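Long-range contact in beta-N-acetylhexosaminidase (Akkermansia muciniphila, PDB 6JEB), which hydrolyses terminal non-reducing N-acetylhexosamine residues from N-glycans, chitobiose and related beta-linked glycans: residues A2-I6 / I79-I84. Numbering follows the deposited sequence.
Sequences AQYSI and IPCGVI
At the apolar centre lies the ring of Y4, which reaches from the N-terminal loop 2-6 to the strand 79-84. Its CA-to-CB bond runs sideways to the strand, but chi1 near -61° (m) carries the ring across. There CE1 of Y4 packs 3.9 Å from CD of P80 and 4.1 Å from CD1 of I79, while CE2 of Y4 sits 3.7 Å from CD1 of I84. I6 extends the patch on the I84 side: its CD1 meets CD1 of I84 at 3.7 Å, both isoleucines being in the mt rotamer. At the other end solvent-exposed A2 rests its CB 3.6 Å from CG of P80. A2 and P80 are also the pair with the nearest CA atoms, 6.5 Å apart. Both backbones are largely extended, yet their end-to-end directions differ by 54°, and no main-chain hydrogen bond joins them: the loop is tied on by side chains. The polar edge is the phenol tip, where OH of Y4 donates a 2.7 Å hydrogen bond to the carbonyl O of P80, which lies near the ring plane. G82 passes beside this hydroxyl with phi/psi of 165/-178°; a CB there would fall 3.2 Å from OH of Y4 and jam against the preceding carbonyl. The contact belongs to the non-catalytic domain 2 of this GH20 enzyme, away from the active site. Strand 79-86 pairs antiparallel with 12-16 and 39-44, L68 of helix 55-73 touches both Y4 and I6, and helix 434-452 holds the loop through hydrogen bonds with R439, K440, D443 and H444.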
loop_
_atom_site.group_PDB
_atom_site.type_symbol
_atom_site.label_atom_id
_atom_site.label_comp_id
_atom_site.label_asym_id
_atom_site.label_seq_id
_atom_site.Cartn_x
_atom_site.Cartn_y
_atom_site.Cartn_z
ATOM N N ALA A 2 0.113 -26.163 23.870
ATOM C CA ALA A 2 1.098 -25.144 23.527
ATOM C C ALA A 2 1.175 -24.939 22.017
ATOM O O ALA A 2 1.246 -25.903 21.250
ATOM C CB ALA A 2 2.468 -25.543 24.069
ATOM N N GLN A 3 1.184 -23.674 21.597
ATOM C CA GLN A 3 1.142 -23.305 20.191
ATOM C C GLN A 3 2.145 -22.190 19.942
ATOM O O GLN A 3 2.670 -21.575 20.874
ATOM C CB GLN A 3 -0.243 -22.774 19.801
ATOM C CG GLN A 3 -1.379 -23.764 19.956
ATOM C CD GLN A 3 -2.721 -23.143 19.611
ATOM O OE1 GLN A 3 -3.188 -23.239 18.477
ATOM N NE2 GLN A 3 -3.342 -22.497 20.590
ATOM N N TYR A 4 2.402 -21.921 18.664
ATOM C CA TYR A 4 3.135 -20.734 18.253
ATOM C C TYR A 4 2.167 -19.571 18.064
ATOM O O TYR A 4 0.958 -19.752 17.889
ATOM C CB TYR A 4 3.852 -20.977 16.925
ATOM C CG TYR A 4 4.870 -22.095 16.939
ATOM C CD1 TYR A 4 5.673 -22.326 18.055
ATOM C CD2 TYR A 4 5.040 -22.914 15.828
ATOM C CE1 TYR A 4 6.612 -23.339 18.058
ATOM C CE2 TYR A 4 5.974 -23.932 15.824
ATOM C CZ TYR A 4 6.757 -24.141 16.941
ATOM O OH TYR A 4 7.685 -25.162 16.936
ATOM N N SER A 5 2.722 -18.361 18.091
ATOM C CA SER A 5 1.942 -17.162 17.825
ATOM C C SER A 5 2.533 -16.392 16.656
ATOM O O SER A 5 2.960 -15.243 16.808
ATOM C CB SER A 5 1.866 -16.282 19.071
ATOM O OG SER A 5 1.092 -16.932 20.059
ATOM N N ILE A 6 2.556 -17.016 15.486
ATOM C CA ILE A 6 3.128 -16.429 14.284
ATOM C C ILE A 6 2.005 -15.785 13.486
ATOM O O ILE A 6 0.999 -16.440 13.173
ATOM C CB ILE A 6 3.836 -17.501 13.437
ATOM C CG1 ILE A 6 4.960 -18.179 14.231
ATOM C CG2 ILE A 6 4.343 -16.894 12.126
ATOM C CD1 ILE A 6 5.290 -19.567 13.710
ATOM N N ILE A 79 9.344 -23.171 24.082
ATOM C CA ILE A 79 8.272 -23.223 23.089
ATOM C C ILE A 79 8.227 -24.639 22.535
ATOM O O ILE A 79 9.204 -25.399 22.653
ATOM C CB ILE A 79 8.471 -22.172 21.971
ATOM C CG1 ILE A 79 9.714 -22.503 21.135
ATOM C CG2 ILE A 79 8.523 -20.760 22.556
ATOM C CD1 ILE A 79 9.841 -21.653 19.882
ATOM N N PRO A 80 7.113 -25.034 21.918
ATOM C CA PRO A 80 7.045 -26.380 21.342
ATOM C C PRO A 80 8.033 -26.537 20.201
ATOM O O PRO A 80 8.339 -25.588 19.471
ATOM C CB PRO A 80 5.607 -26.482 20.819
ATOM C CG PRO A 80 4.871 -25.363 21.417
ATOM C CD PRO A 80 5.840 -24.304 21.790
ATOM N N CYS A 81 8.529 -27.757 20.050
ATOM C CA CYS A 81 9.219 -28.135 18.833
ATOM C C CYS A 81 8.191 -28.414 17.740
ATOM O O CYS A 81 6.996 -28.570 18.004
ATOM C CB CYS A 81 10.084 -29.366 19.088
ATOM S SG CYS A 81 11.495 -29.005 20.154
ATOM N N GLY A 82 8.657 -28.455 16.500
ATOM C CA GLY A 82 7.734 -28.662 15.403
ATOM C C GLY A 82 8.367 -28.331 14.071
ATOM O O GLY A 82 9.550 -27.981 13.980
ATOM N N VAL A 83 7.547 -28.460 13.028
ATOM C CA VAL A 83 7.942 -28.154 11.657
ATOM C C VAL A 83 6.929 -27.184 11.074
ATOM O O VAL A 83 5.720 -27.445 11.108
ATOM C CB VAL A 83 8.014 -29.422 10.784
ATOM C CG1 VAL A 83 8.523 -29.085 9.389
ATOM C CG2 VAL A 83 8.900 -30.461 11.429
ATOM N N ILE A 84 7.422 -26.076 10.536
ATOM C CA ILE A 84 6.609 -25.063 9.879
ATOM C C ILE A 84 6.962 -25.109 8.401
ATOM O O ILE A 84 8.130 -24.941 8.034
ATOM C CB ILE A 84 6.907 -23.669 10.454
ATOM C CG1 ILE A 84 6.582 -23.613 11.952
ATOM C CG2 ILE A 84 6.146 -22.600 9.673
ATOM C CD1 ILE A 84 7.296 -22.477 12.680
#